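Local atomic coordinates of extracellular PQQ-dependent sugar dehydrogenase (Coprinopsis cinerea, PDB entry 6JT6), a protein that probably carries electrons on its haem, as the cytochrome b domain of a PQQ-dependent pyranose dehydrogenase that oxidises sugars. Residues Y182-Y185 against L186-T190. Sequence-based numbering, arbitrary orientation.
Sequences YDYY and LQQLT
Gln188 lays its CG over one face of the Tyr184 ring, one helical turn back in the chain, in a CH-pi contact with CG 3.7 Å from the ring centroid and displaced toward the rim. Tyr184 has CG anti to its own N (chi1 170°), which swings the ring forward along the helix to meet it. From there the Gln188 chain bends at chi2, carrying its amide past CE1 and the phenol end with the two planes only 22° apart. The same bend lets Gln188 NE2 donate to a lone pair of Gln187 OE1 at 2.9 Å, while Gln187 NE2 turns to Asn191. With an alanine in place of Gln188, this face of the Tyr184 ring would probably lose its CH-pi partner and Gln187 OE1 its amide donor.

Four backbone bonds join 182-185 to 186-190: Leu186 N to Tyr182 O (2.7 Å), Gln187 N to Asp183 O (3.0 Å), and likewise from Gln188 to Tyr184 and from Leu189 to Tyr185. Thr190 N continues the pattern to Leu186 O, and Thr190 OG1 reaches the same oxygen at 2.7 Å from the opposite face of the carbonyl plane, so two donors grip it.

Apolar contact is looser, with Tyr182 CE2 4.4 Å from Leu186 CD2. Tyr182, Leu186 and Leu189 also press on Ile45 of strand 43-51, and the hydroxyls of Tyr182 and Tyr185 hydrogen-bond Glu43 and Thr15. All this marks an amphipathic alpha-helix with i to i+4 pairing, the single helix 182-191 laid against a beta-sheet of the cytochrome domain.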
loop_
_atom_site.group_PDB
_atom_site.type_symbol
_atom_site.label_atom_id
_atom_site.label_comp_id
_atom_site.label_asym_id
_atom_site.label_seq_id
_atom_site.Cartn_x
_atom_site.Cartn_y
_atom_site.Cartn_z
ATOM N N TYR A 182 -12.359 6.183 9.897
ATOM C CA TYR A 182 -11.618 6.421 8.667
ATOM C C TYR A 182 -11.263 7.904 8.386
ATOM O O TYR A 182 -10.083 8.197 8.085
ATOM C CB TYR A 182 -12.330 5.791 7.475
ATOM C CG TYR A 182 -11.558 5.899 6.165
ATOM C CD1 TYR A 182 -10.608 4.920 5.813
ATOM C CD2 TYR A 182 -11.761 7.003 5.284
ATOM C CE1 TYR A 182 -9.888 5.018 4.635
ATOM C CE2 TYR A 182 -11.043 7.094 4.082
ATOM C CZ TYR A 182 -10.114 6.095 3.775
ATOM O OH TYR A 182 -9.397 6.162 2.615
ATOM N N ASP A 183 -12.262 8.801 8.425
ATOM C CA ASP A 183 -12.067 10.230 8.158
ATOM C C ASP A 183 -11.094 10.854 9.153
ATOM O O ASP A 183 -10.199 11.589 8.743
ATOM C CB ASP A 183 -13.383 11.038 8.168
ATOM C CG ASP A 183 -14.349 10.659 7.057
ATOM O OD1 ASP A 183 -13.943 10.374 5.901
ATOM O OD2 ASP A 183 -15.567 10.671 7.358
ATOM N N TYR A 184 -11.253 10.550 10.446
ATOM C CA TYR A 184 -10.336 11.001 11.505
ATOM C C TYR A 184 -8.921 10.500 11.233
ATOM O O TYR A 184 -7.960 11.281 11.289
ATOM C CB TYR A 184 -10.802 10.501 12.887
ATOM C CG TYR A 184 -9.805 10.722 14.002
ATOM C CD1 TYR A 184 -9.459 12.032 14.415
ATOM C CD2 TYR A 184 -9.191 9.628 14.651
ATOM C CE1 TYR A 184 -8.539 12.240 15.443
ATOM C CE2 TYR A 184 -8.269 9.824 15.684
ATOM C CZ TYR A 184 -7.945 11.131 16.076
ATOM O OH TYR A 184 -7.029 11.344 17.090
ATOM N N TYR A 185 -8.806 9.198 10.929
ATOM C CA TYR A 185 -7.521 8.588 10.597
ATOM C C TYR A 185 -6.893 9.255 9.367
ATOM O O TYR A 185 -5.692 9.527 9.363
ATOM C CB TYR A 185 -7.682 7.065 10.364
ATOM C CG TYR A 185 -7.765 6.232 11.635
ATOM C CD1 TYR A 185 -7.379 6.760 12.884
ATOM C CD2 TYR A 185 -8.202 4.893 11.588
ATOM C CE1 TYR A 185 -7.451 5.984 14.050
ATOM C CE2 TYR A 185 -8.222 4.084 12.740
ATOM C CZ TYR A 185 -7.865 4.628 13.971
ATOM O OH TYR A 185 -7.884 3.840 15.128
ATOM N N LEU A 186 -7.710 9.531 8.343
ATOM C CA LEU A 186 -7.232 10.165 7.110
ATOM C C LEU A 186 -6.638 11.516 7.401
ATOM O O LEU A 186 -5.545 11.807 6.932
ATOM C CB LEU A 186 -8.329 10.289 6.047
ATOM C CG LEU A 186 -7.959 10.937 4.684
ATOM C CD1 LEU A 186 -6.824 10.204 3.969
ATOM C CD2 LEU A 186 -9.183 11.033 3.756
ATOM N N GLN A 187 -7.373 12.342 8.150
ATOM C CA GLN A 187 -6.886 13.677 8.577
ATOM C C GLN A 187 -5.611 13.567 9.393
ATOM O O GLN A 187 -4.637 14.287 9.118
ATOM C CB GLN A 187 -7.975 14.465 9.340
ATOM C CG GLN A 187 -7.511 15.793 9.969
ATOM C CD GLN A 187 -6.769 15.657 11.298
ATOM O OE1 GLN A 187 -7.233 14.983 12.249
ATOM N NE2 GLN A 187 -5.602 16.274 11.370
ATOM N N GLN A 188 -5.611 12.705 10.406
ATOM C CA GLN A 188 -4.427 12.559 11.297
ATOM C C GLN A 188 -3.172 12.193 10.497
ATOM O O GLN A 188 -2.114 12.744 10.717
ATOM C CB GLN A 188 -4.654 11.486 12.373
ATOM C CG GLN A 188 -5.605 11.888 13.483
ATOM C CD GLN A 188 -5.024 12.942 14.409
ATOM O OE1 GLN A 188 -4.009 12.708 15.044
ATOM N NE2 GLN A 188 -5.663 14.125 14.469
ATOM N N LEU A 189 -3.314 11.262 9.550
ATOM C CA LEU A 189 -2.163 10.811 8.780
ATOM C C LEU A 189 -1.700 11.890 7.791
ATOM O O LEU A 189 -0.500 12.039 7.556
ATOM C CB LEU A 189 -2.500 9.487 8.047
ATOM C CG LEU A 189 -2.690 8.213 8.907
ATOM C CD1 LEU A 189 -3.279 7.087 8.065
ATOM C CD2 LEU A 189 -1.340 7.810 9.478
ATOM N N THR A 190 -2.653 12.632 7.210
ATOM C CA THR A 190 -2.308 13.675 6.259
ATOM C C THR A 190 -1.471 14.748 6.982
ATOM O O THR A 190 -0.502 15.277 6.419
ATOM C CB THR A 190 -3.570 14.309 5.624
ATOM O OG1 THR A 190 -4.349 13.270 5.033
ATOM C CG2 THR A 190 -3.213 15.356 4.538
#